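Long-range contacts in tail fiber protein (Pseudomonas aeruginosa, PDB 6CL6), which forms the trimeric receptor-binding fibre of an R-type pyocin, a contractile injection system, and probably attaches the particle to the target cell: residues F180-Y185 / F195-S200; N139-V144 / N201-W206; G65-R70 / E98-V103; G132-G137 / G147-S152. All coordinates share one frame; numbering follows the deposited sequence.

Contact 1. Residues F180-Y185 / F195-S200. With EDO (1,2-ethanediol), chain T.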
# COMPACT_ATOMS: atom_id res chain seq x y z
N PHE A 180 10.74 33.93 -20.82
CA PHE A 180 9.96 33.26 -19.76
C PHE A 180 8.47 33.46 -20.08
O PHE A 180 7.87 34.47 -19.71
CB PHE A 180 10.30 33.80 -18.39
CG PHE A 180 11.71 33.55 -17.95
CD1 PHE A 180 12.72 34.47 -18.26
CD2 PHE A 180 12.03 32.43 -17.19
CE1 PHE A 180 14.02 34.25 -17.85
CE2 PHE A 180 13.31 32.21 -16.76
CZ PHE A 180 14.32 33.13 -17.10
N ILE A 181 7.90 32.50 -20.82
CA ILE A 181 6.50 32.47 -21.16
C ILE A 181 5.87 31.36 -20.35
O ILE A 181 6.18 30.19 -20.57
CB ILE A 181 6.23 32.23 -22.65
CG1 ILE A 181 6.97 33.20 -23.56
CG2 ILE A 181 4.70 32.25 -22.92
CD1 ILE A 181 6.53 34.62 -23.45
N TYR A 182 5.02 31.70 -19.39
CA TYR A 182 4.38 30.69 -18.52
C TYR A 182 2.98 30.38 -19.05
O TYR A 182 2.28 31.29 -19.53
CB TYR A 182 4.31 31.21 -17.09
CG TYR A 182 5.65 31.38 -16.43
CD1 TYR A 182 6.41 32.53 -16.59
CD2 TYR A 182 6.17 30.37 -15.62
CE1 TYR A 182 7.64 32.67 -16.00
CE2 TYR A 182 7.39 30.52 -14.99
CZ TYR A 182 8.13 31.64 -15.20
OH TYR A 182 9.35 31.80 -14.59
N GLN A 183 2.58 29.12 -18.96
CA GLN A 183 1.23 28.68 -19.27
C GLN A 183 0.69 27.77 -18.16
O GLN A 183 1.44 27.01 -17.55
CB GLN A 183 1.16 27.92 -20.62
CG GLN A 183 1.66 28.70 -21.81
CD GLN A 183 1.55 27.94 -23.10
OE1 GLN A 183 1.72 26.71 -23.11
NE2 GLN A 183 1.26 28.66 -24.20
N THR A 184 -0.61 27.83 -17.96
CA THR A 184 -1.35 26.85 -17.18
C THR A 184 -2.56 26.39 -17.98
O THR A 184 -3.05 27.10 -18.86
CB THR A 184 -1.86 27.38 -15.83
OG1 THR A 184 -2.89 28.36 -16.06
CG2 THR A 184 -0.73 27.97 -15.08
N TYR A 185 -3.03 25.17 -17.68
CA TYR A 185 -4.16 24.55 -18.38
C TYR A 185 -4.99 23.81 -17.35
O TYR A 185 -4.46 22.93 -16.64
CB TYR A 185 -3.71 23.58 -19.45
CG TYR A 185 -4.78 23.22 -20.48
CD1 TYR A 185 -5.10 24.13 -21.50
CD2 TYR A 185 -5.48 22.03 -20.42
CE1 TYR A 185 -6.07 23.83 -22.45
CE2 TYR A 185 -6.47 21.72 -21.39
CZ TYR A 185 -6.74 22.65 -22.41
OH TYR A 185 -7.70 22.43 -23.36
N PHE A 195 0.98 22.88 -15.74
CA PHE A 195 1.73 24.11 -15.95
C PHE A 195 3.06 23.85 -16.67
O PHE A 195 3.64 22.77 -16.57
CB PHE A 195 1.92 24.86 -14.62
CG PHE A 195 2.59 24.08 -13.58
CD1 PHE A 195 1.87 23.23 -12.75
CD2 PHE A 195 3.97 24.18 -13.39
CE1 PHE A 195 2.53 22.46 -11.76
CE2 PHE A 195 4.63 23.44 -12.42
CZ PHE A 195 3.91 22.57 -11.60
N ARG A 196 3.52 24.85 -17.41
CA ARG A 196 4.81 24.77 -18.06
C ARG A 196 5.29 26.18 -18.37
O ARG A 196 4.57 27.18 -18.19
CB ARG A 196 4.77 23.92 -19.34
CG ARG A 196 4.11 24.61 -20.54
CD ARG A 196 4.16 23.78 -21.82
NE ARG A 196 3.49 24.50 -22.92
CZ ARG A 196 3.69 24.29 -24.21
NH1 ARG A 196 4.56 23.36 -24.62
NH2 ARG A 196 3.05 25.02 -25.12
N CYS A 197 6.54 26.26 -18.85
CA CYS A 197 7.19 27.52 -19.19
C CYS A 197 8.08 27.36 -20.41
O CYS A 197 8.87 26.40 -20.49
CB CYS A 197 8.06 28.02 -18.02
SG CYS A 197 8.91 29.60 -18.27
N ARG A 198 8.00 28.34 -21.32
CA ARG A 198 8.98 28.46 -22.41
C ARG A 198 10.16 29.26 -21.91
O ARG A 198 10.04 30.47 -21.65
CB ARG A 198 8.39 29.08 -23.65
CG ARG A 198 9.33 28.90 -24.86
CD ARG A 198 8.85 29.67 -26.05
NE ARG A 198 9.18 31.08 -25.91
CZ ARG A 198 8.84 32.01 -26.80
NH1 ARG A 198 8.15 31.69 -27.87
NH2 ARG A 198 9.17 33.27 -26.57
N HIS A 199 11.31 28.60 -21.78
CA HIS A 199 12.50 29.24 -21.22
C HIS A 199 13.52 29.39 -22.35
O HIS A 199 13.92 28.39 -22.95
CB HIS A 199 13.10 28.44 -20.08
CG HIS A 199 14.39 29.00 -19.59
ND1 HIS A 199 15.55 28.26 -19.50
CD2 HIS A 199 14.73 30.25 -19.22
CE1 HIS A 199 16.52 29.02 -19.06
NE2 HIS A 199 16.05 30.24 -18.88
N SER A 200 13.91 30.62 -22.65
CA SER A 200 14.82 30.93 -23.76
C SER A 200 14.44 30.15 -25.00
O SER A 200 15.26 29.48 -25.64
CB SER A 200 16.27 30.69 -23.37
OG SER A 200 16.70 31.71 -22.48
C1 EDO T . 16.80 31.09 -15.53
O1 EDO T . 17.67 30.94 -16.65
C2 EDO T . 17.49 30.50 -14.30
O2 EDO T . 18.39 31.48 -13.77
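Segments 180-185 and 195-199 run antiparallel, their axes 4.4 Å apart at 163°, with I181-R198 and Q183-R196 as hydrogen-bonded pairs and F180-H199, Y182-C197 and T184-F195 as non-hydrogen-bonded ones. The straightest backbone bond goes from Q183 N to R196 O (2.9 Å, 176°). On the face bearing Q183 and R196 these two side chains lie alongside and point the same way. R196 CG occupies the crowded position between backbone N and carbonyl carbon (chi1 75°), and the chain then stays extended to NE. This lays the guanidinium side-on against the glutamine: R196 NE donates to Q183 OE1 over 2.8 Å and R196 NH2 to Q183 OE1 over 2.9 Å. The oxygen sits in the guanidinium plane, whereas both donors stand above the amide plane. This is the hairpin of strands 180-187 and 193-199 within a mixed sheet, and its buried polar ends are met from a neighbouring loop: D141 forms a salt bridge with R196, and Q183 NE2 donates to the carbonyls of L140 and M143. Farther along, I181 CG1 lies over one face of the R198 guanidinium, whose NH2 bonds to S178 O. On the opposite face, C197 SG sits 3.7 Å from the centroid of the Y182 ring, a sulfur-aromatic contact over the ring centre. F180 CE2 touches H199 CD2 at 3.5 Å, and Y188 of the second subunit meets the H199 ring edge-to-face.

Contact 2. Residues N139-V144 / N201-W206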
# COMPACT_ATOMS: atom_id res chain seq x y z
N ASN A 139 -1.46 24.89 -32.10
CA ASN A 139 -0.26 24.51 -31.38
C ASN A 139 -0.08 25.47 -30.20
O ASN A 139 0.14 26.68 -30.39
CB ASN A 139 0.94 24.56 -32.32
CG ASN A 139 2.20 24.02 -31.69
OD1 ASN A 139 2.33 23.89 -30.44
ND2 ASN A 139 3.15 23.68 -32.53
N LEU A 140 -0.21 24.94 -28.98
CA LEU A 140 -0.14 25.81 -27.83
C LEU A 140 1.20 26.50 -27.70
O LEU A 140 1.29 27.51 -27.01
CB LEU A 140 -0.45 25.06 -26.53
CG LEU A 140 -1.86 24.48 -26.43
CD1 LEU A 140 -2.17 24.10 -24.99
CD2 LEU A 140 -2.95 25.43 -26.93
N ASP A 141 2.24 25.97 -28.37
CA ASP A 141 3.51 26.66 -28.41
C ASP A 141 3.39 28.02 -29.09
O ASP A 141 4.28 28.86 -28.94
CB ASP A 141 4.57 25.84 -29.18
CG ASP A 141 5.11 24.66 -28.39
OD1 ASP A 141 4.59 24.35 -27.32
OD2 ASP A 141 6.11 24.00 -28.86
N SER A 142 2.34 28.23 -29.86
CA SER A 142 2.13 29.53 -30.53
C SER A 142 1.39 30.54 -29.66
O SER A 142 1.22 31.69 -30.06
CB SER A 142 1.34 29.32 -31.83
OG SER A 142 -0.03 29.04 -31.54
N MET A 143 0.93 30.13 -28.48
CA MET A 143 0.17 31.02 -27.60
C MET A 143 1.16 31.68 -26.64
O MET A 143 1.40 31.22 -25.52
CB MET A 143 -0.91 30.23 -26.88
CG MET A 143 -1.88 29.53 -27.80
SD MET A 143 -2.81 30.61 -28.90
CE MET A 143 -3.86 31.46 -27.70
N VAL A 144 1.76 32.78 -27.12
CA VAL A 144 2.90 33.37 -26.42
C VAL A 144 2.62 34.80 -25.98
O VAL A 144 3.54 35.55 -25.67
CB VAL A 144 4.17 33.31 -27.30
CG1 VAL A 144 4.63 31.85 -27.44
CG2 VAL A 144 3.89 33.90 -28.67
N ASN A 201 13.15 30.21 -25.31
CA ASN A 201 12.54 29.69 -26.54
C ASN A 201 12.43 28.18 -26.59
O ASN A 201 12.05 27.65 -27.63
CB ASN A 201 13.30 30.21 -27.77
CG ASN A 201 13.28 31.76 -27.87
OD1 ASN A 201 12.23 32.35 -28.07
ND2 ASN A 201 14.45 32.38 -27.71
N THR A 202 12.70 27.47 -25.50
CA THR A 202 12.48 26.02 -25.43
C THR A 202 11.47 25.70 -24.34
O THR A 202 11.65 26.11 -23.20
CB THR A 202 13.80 25.28 -25.16
OG1 THR A 202 14.73 25.55 -26.22
CG2 THR A 202 13.57 23.78 -25.06
N TRP A 203 10.43 24.95 -24.69
CA TRP A 203 9.39 24.62 -23.71
C TRP A 203 9.83 23.48 -22.80
O TRP A 203 10.27 22.43 -23.27
CB TRP A 203 8.10 24.25 -24.41
CG TRP A 203 7.46 25.38 -25.14
CD1 TRP A 203 7.65 25.70 -26.45
CD2 TRP A 203 6.51 26.32 -24.62
NE1 TRP A 203 6.90 26.81 -26.78
CE2 TRP A 203 6.18 27.20 -25.68
CE3 TRP A 203 5.90 26.51 -23.36
CZ2 TRP A 203 5.28 28.25 -25.53
CZ3 TRP A 203 5.00 27.59 -23.21
CH2 TRP A 203 4.71 28.43 -24.28
N PHE A 204 9.73 23.71 -21.51
CA PHE A 204 9.79 22.64 -20.53
C PHE A 204 8.57 21.75 -20.66
O PHE A 204 7.53 22.19 -21.14
CB PHE A 204 9.86 23.21 -19.11
CG PHE A 204 11.24 23.60 -18.68
CD1 PHE A 204 12.13 22.63 -18.24
CD2 PHE A 204 11.64 24.92 -18.69
CE1 PHE A 204 13.41 22.97 -17.83
CE2 PHE A 204 12.91 25.26 -18.27
CZ PHE A 204 13.80 24.28 -17.85
N PRO A 205 8.67 20.49 -20.20
CA PRO A 205 7.51 19.59 -20.21
C PRO A 205 6.41 20.09 -19.32
O PRO A 205 6.65 20.74 -18.30
CB PRO A 205 8.06 18.26 -19.67
CG PRO A 205 9.55 18.37 -19.79
CD PRO A 205 9.86 19.84 -19.62
N TRP A 206 5.16 19.75 -19.69
CA TRP A 206 4.04 20.04 -18.79
C TRP A 206 4.24 19.28 -17.48
O TRP A 206 4.71 18.13 -17.48
CB TRP A 206 2.72 19.64 -19.44
CG TRP A 206 2.24 20.51 -20.56
CD1 TRP A 206 2.32 20.26 -21.90
CD2 TRP A 206 1.53 21.75 -20.42
NE1 TRP A 206 1.72 21.29 -22.61
CE2 TRP A 206 1.23 22.21 -21.71
CE3 TRP A 206 1.16 22.54 -19.32
CZ2 TRP A 206 0.56 23.42 -21.94
CZ3 TRP A 206 0.49 23.72 -19.53
CH2 TRP A 206 0.19 24.16 -20.83
O HOH W 1 6.94 29.12 -28.86
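An Asx turn opens segment 139-144, N139 OD1 accepting from D141 N at 2.9 Å, and a short 3-10 turn over 140-142 follows before an inverse gamma turn centred on M143. The compact loop so formed carries D141 across W203, on strand 202-208, one of the two outermost strands of the sheet within this chain. Carboxylate and indole lie almost flat on one another, their planes 14° apart, while the two side chains slide past each other in opposite directions. D141 CG rests 3.2 Å from W203 NE1, over the pyrrole part of the ring rather than at its edge. Although the indole N-H is near, D141 OD1 stands 3.4 Å from W203 NE1 at a poor angle, so the approach is a face-on overlay and not a hydrogen bond. Negative charge over an aromatic face would be unfavourable alone. Here D141 OD1 forms a salt bridge with R196, which lies over the same face of W203 and makes a cation-pi contact with it, and this probably offsets the cost. Round the rim, V144 CG1 meets W203 CZ2 at 4.1 Å, near the ring plane. The second tryptophan is met more lightly: L140 crosses W206 at about a right angle and brings CD1 to within 4.1 Å of W206 CZ2, while W206 NE1 is bonded to N162 O. The N-H of W203 turns instead to a water, which accepts from W203 NE1 at 3.1 Å and donates to D141 O at 2.7 Å.

Contact 3. Residues G65-R70 / E98-V103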
# COMPACT_ATOMS: atom_id res chain seq x y z
N GLY A 65 3.55 59.51 -31.16
CA GLY A 65 2.29 58.92 -30.83
C GLY A 65 2.48 57.59 -30.10
O GLY A 65 3.60 57.17 -29.83
N PRO A 66 1.35 56.91 -29.80
CA PRO A 66 1.43 55.73 -28.91
C PRO A 66 1.94 54.45 -29.56
O PRO A 66 2.51 53.59 -28.87
CB PRO A 66 -0.01 55.57 -28.41
CG PRO A 66 -0.85 56.19 -29.53
CD PRO A 66 -0.02 57.32 -30.07
N VAL A 67 1.74 54.27 -30.87
CA VAL A 67 2.14 53.02 -31.53
C VAL A 67 2.88 53.35 -32.82
O VAL A 67 2.27 53.77 -33.82
CB VAL A 67 0.96 52.09 -31.81
CG1 VAL A 67 1.50 50.78 -32.38
CG2 VAL A 67 0.15 51.83 -30.59
N ALA A 68 4.20 53.12 -32.82
CA ALA A 68 5.02 53.49 -33.96
C ALA A 68 4.54 52.81 -35.24
O ALA A 68 4.21 51.61 -35.27
CB ALA A 68 6.48 53.12 -33.68
N GLY A 69 4.51 53.60 -36.32
CA GLY A 69 4.00 53.14 -37.58
C GLY A 69 2.52 53.26 -37.79
O GLY A 69 2.05 52.96 -38.89
N ARG A 70 1.75 53.71 -36.79
CA ARG A 70 0.29 53.76 -36.92
C ARG A 70 -0.25 55.18 -36.73
O ARG A 70 0.27 55.95 -35.89
CB ARG A 70 -0.39 52.85 -35.91
CG ARG A 70 -0.25 51.37 -36.33
CD ARG A 70 -0.97 50.48 -35.37
NE ARG A 70 -2.41 50.69 -35.39
CZ ARG A 70 -3.24 50.16 -34.51
NH1 ARG A 70 -2.75 49.39 -33.55
NH2 ARG A 70 -4.53 50.38 -34.60
N GLU A 98 -8.32 51.07 -30.31
CA GLU A 98 -7.43 51.26 -29.18
C GLU A 98 -7.44 52.70 -28.71
O GLU A 98 -7.64 53.62 -29.50
CB GLU A 98 -5.98 50.90 -29.53
CG GLU A 98 -5.79 49.45 -29.80
CD GLU A 98 -4.40 49.10 -30.30
OE1 GLU A 98 -3.41 49.74 -29.88
OE2 GLU A 98 -4.31 48.20 -31.15
N MET A 99 -7.14 52.89 -27.41
CA MET A 99 -7.04 54.22 -26.80
C MET A 99 -5.86 54.28 -25.84
O MET A 99 -5.59 53.31 -25.11
CB MET A 99 -8.32 54.55 -26.01
CG MET A 99 -8.30 55.91 -25.31
SD MET A 99 -9.75 56.21 -24.24
CE MET A 99 -11.03 56.29 -25.47
N TYR A 100 -5.19 55.44 -25.84
CA TYR A 100 -4.06 55.74 -24.99
C TYR A 100 -4.23 57.15 -24.41
O TYR A 100 -4.95 57.98 -24.97
CB TYR A 100 -2.72 55.68 -25.77
CG TYR A 100 -2.45 54.31 -26.32
CD1 TYR A 100 -3.08 53.87 -27.49
CD2 TYR A 100 -1.54 53.44 -25.68
CE1 TYR A 100 -2.84 52.61 -28.00
CE2 TYR A 100 -1.30 52.18 -26.20
CZ TYR A 100 -1.96 51.77 -27.36
OH TYR A 100 -1.76 50.51 -27.86
N VAL A 101 -3.54 57.40 -23.31
CA VAL A 101 -3.54 58.72 -22.66
C VAL A 101 -2.12 59.06 -22.22
O VAL A 101 -1.33 58.17 -21.85
CB VAL A 101 -4.53 58.75 -21.47
CG1 VAL A 101 -4.04 57.83 -20.35
CG2 VAL A 101 -4.70 60.16 -20.97
N ARG A 102 -1.78 60.36 -22.29
CA ARG A 102 -0.49 60.84 -21.75
C ARG A 102 -0.63 62.31 -21.31
O ARG A 102 -1.70 62.92 -21.39
CB ARG A 102 0.66 60.68 -22.74
CG ARG A 102 0.70 61.65 -23.90
CD ARG A 102 2.02 61.62 -24.62
NE ARG A 102 2.00 62.56 -25.74
CZ ARG A 102 3.04 62.87 -26.48
NH1 ARG A 102 4.20 62.29 -26.26
NH2 ARG A 102 2.91 63.75 -27.44
N VAL A 103 0.48 62.85 -20.81
CA VAL A 103 0.45 64.15 -20.16
C VAL A 103 1.81 64.81 -20.26
O VAL A 103 2.86 64.15 -20.19
CB VAL A 103 -0.02 64.01 -18.69
CG1 VAL A 103 0.99 63.24 -17.90
CG2 VAL A 103 -0.26 65.39 -18.08
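P66 CB lies over one face of the Y100 ring, 3.7 Å from its centroid in a CH-pi contact displaced toward CG, and at the phenol edge, close to the ring plane, comes E98 OE1. The bond from Y100 OH to E98 OE1 is short, 2.7 Å. V67 joins the aromatic contact from the hydroxyl end, its CG2 3.6 Å from Y100 OH, the valine crossing the tyrosine at about a right angle. The other flat group, the guanidinium of R70, takes E98 OE2 at its edge. R70 NH1 donates to E98 OE2 over 3.1 Å in a nearly straight salt bridge (167°), yet the two planes stand 85° apart, so the carboxylate is approached from above and a single nitrogen does the work. A bend at chi3 turns the arginine toward it.

A type II beta turn from V67 to R70, closed by R70 N to V67 O at 3.0 Å and with G69 at its third position, shapes this loop before strand 72-79. The loop reaches across strand 85-92, where P66 touches A90 and R70 touches S92, to strand 99-104 of the antiparallel sheet. From the other side of that strand M99 packs against M99 of both neighbouring subunits. T96 OG1 bonds to E98 OE2 and to R70 NH2, and R70 NH2 also reaches N94 O. With both carboxylate oxygens of the buried E98 bonded and an arginine beside it, the glutamate is probably kept ionised.

Contact 4. Residues G132-G137 / G147-S152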
# COMPACT_ATOMS: atom_id res chain seq x y z
N GLY A 132 -10.34 34.64 -26.31
CA GLY A 132 -10.86 33.93 -27.47
C GLY A 132 -11.17 32.48 -27.18
O GLY A 132 -10.77 31.91 -26.15
N GLU A 133 -11.92 31.90 -28.10
CA GLU A 133 -12.14 30.46 -28.17
C GLU A 133 -11.08 29.86 -29.08
O GLU A 133 -10.84 30.38 -30.16
CB GLU A 133 -13.54 30.14 -28.68
CG GLU A 133 -14.62 30.50 -27.72
CD GLU A 133 -14.81 29.44 -26.66
OE1 GLU A 133 -14.60 28.24 -26.98
OE2 GLU A 133 -15.15 29.79 -25.52
N LEU A 134 -10.44 28.80 -28.62
CA LEU A 134 -9.44 28.13 -29.44
C LEU A 134 -10.14 27.22 -30.44
O LEU A 134 -10.91 26.35 -30.04
CB LEU A 134 -8.49 27.32 -28.57
CG LEU A 134 -7.67 28.13 -27.58
CD1 LEU A 134 -7.02 27.21 -26.56
CD2 LEU A 134 -6.63 28.94 -28.29
N PRO A 135 -9.86 27.37 -31.73
CA PRO A 135 -10.39 26.43 -32.73
C PRO A 135 -9.62 25.13 -32.70
O PRO A 135 -8.81 24.91 -31.79
CB PRO A 135 -10.17 27.18 -34.04
CG PRO A 135 -8.93 27.97 -33.81
CD PRO A 135 -9.02 28.41 -32.36
N GLY A 136 -9.85 24.27 -33.69
CA GLY A 136 -9.01 23.10 -33.87
C GLY A 136 -7.64 23.48 -34.41
O GLY A 136 -7.38 24.60 -34.83
N GLY A 137 -6.74 22.51 -34.37
CA GLY A 137 -5.43 22.67 -35.00
C GLY A 137 -4.44 23.60 -34.33
O GLY A 137 -3.39 23.89 -34.93
N GLY A 147 -2.79 36.40 -21.55
CA GLY A 147 -4.24 36.33 -21.67
C GLY A 147 -4.78 34.98 -21.24
O GLY A 147 -4.08 34.17 -20.63
N TRP A 148 -6.05 34.77 -21.52
CA TRP A 148 -6.62 33.47 -21.27
C TRP A 148 -7.58 33.11 -22.40
O TRP A 148 -8.27 33.97 -22.94
CB TRP A 148 -7.33 33.35 -19.91
CG TRP A 148 -8.43 34.31 -19.63
CD1 TRP A 148 -8.32 35.66 -19.51
CD2 TRP A 148 -9.80 34.00 -19.39
NE1 TRP A 148 -9.53 36.21 -19.21
CE2 TRP A 148 -10.46 35.22 -19.13
CE3 TRP A 148 -10.53 32.81 -19.36
CZ2 TRP A 148 -11.81 35.27 -18.85
CZ3 TRP A 148 -11.87 32.87 -19.09
CH2 TRP A 148 -12.50 34.10 -18.85
N TRP A 149 -7.62 31.82 -22.72
CA TRP A 149 -8.35 31.29 -23.85
C TRP A 149 -9.06 30.01 -23.45
O TRP A 149 -8.59 29.25 -22.59
CB TRP A 149 -7.41 31.01 -25.04
CG TRP A 149 -6.92 32.20 -25.74
CD1 TRP A 149 -7.42 32.73 -26.88
CD2 TRP A 149 -5.80 33.02 -25.37
NE1 TRP A 149 -6.68 33.83 -27.24
CE2 TRP A 149 -5.70 34.04 -26.31
CE3 TRP A 149 -4.88 32.98 -24.33
CZ2 TRP A 149 -4.71 35.03 -26.24
CZ3 TRP A 149 -3.92 33.96 -24.24
CH2 TRP A 149 -3.84 34.98 -25.19
N SER A 150 -10.18 29.74 -24.12
CA SER A 150 -11.01 28.60 -23.83
C SER A 150 -11.03 27.63 -25.00
O SER A 150 -11.30 28.03 -26.13
CB SER A 150 -12.46 29.04 -23.54
OG SER A 150 -13.26 27.95 -23.18
N GLN A 151 -10.77 26.36 -24.71
CA GLN A 151 -10.97 25.29 -25.67
C GLN A 151 -12.24 24.57 -25.24
O GLN A 151 -12.26 23.87 -24.22
CB GLN A 151 -9.78 24.33 -25.73
CG GLN A 151 -10.00 23.12 -26.64
CD GLN A 151 -10.38 23.52 -28.07
OE1 GLN A 151 -11.55 23.53 -28.45
NE2 GLN A 151 -9.37 23.88 -28.86
N SER A 152 -13.30 24.77 -26.00
CA SER A 152 -14.60 24.22 -25.67
C SER A 152 -14.82 22.83 -26.23
O SER A 152 -15.86 22.23 -25.97
CB SER A 152 -15.68 25.18 -26.15
OG SER A 152 -15.51 26.44 -25.50
O HOH W 2 -13.21 26.25 -28.47
O HOH W 3 -15.91 28.00 -23.41
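The shortest polar link is the bond from S152 OG to the syn lone pair of E133 OE1, 2.5 Å long. It flanks a parallel pairing of E133 with S150, by which the short strand 132-133 attaches to strand 147-151 at the margin of a mixed sheet. L134 N donates to S150 O at 2.7 Å (169°), and S150 N returns a bond to G132 O at 3.0 Å, arriving nearly along the C=O axis. The E133 chain is bent at chi2, bringing its carboxylate across to S150 and S152. There one water donates to E133 OE2 and to S152 OG while also bonding to S150 OG, and another accepts from S152 N. At the end of strand 147-151, a bend of opposite sense at chi2 of Q151 brings its amide to the chain leaving strand 132-133: Q151 NE2 donates to P135 O at 3.2 Å, with the oxygen in the amide plane but the donor well above the carbonyl plane. The same nitrogen is also bonded to Y163 OH. L134 supplies the packing, crossing W149 and Q151 at about right angles, with M143 and Y163 against it as well. Its CD1 lies 4.1 Å from Q151 CB, and L134 CG approaches W149 CB to 3.8 Å. Where strand 132-133 starts, W149 CD1 passes 3.5 Å from G132 O.

In the fold
Contacts 1, 2 and 4 belong to one mixed sheet, whereas contact 3 lies in the preceding antiparallel sheet, its centre about 29 to 31 Å from theirs. Contact 1 is buried and rests on regular backbone pairing; contact 4, partly buried and hydrated, adds strand 132-133 at the edge opposite strand 202-208 of contact 2. Contacts 2 and 3 are surface contacts in which a loop is laid over strands and side chains do the work: a carboxylate over an indole face and a bridging water in one, CH-pi and a salt bridge in the other. Loop 139-144 links the first group: L140, D141 and M143 bond to contact 1, and M143 CE packs on W149 and L134 of contact 4.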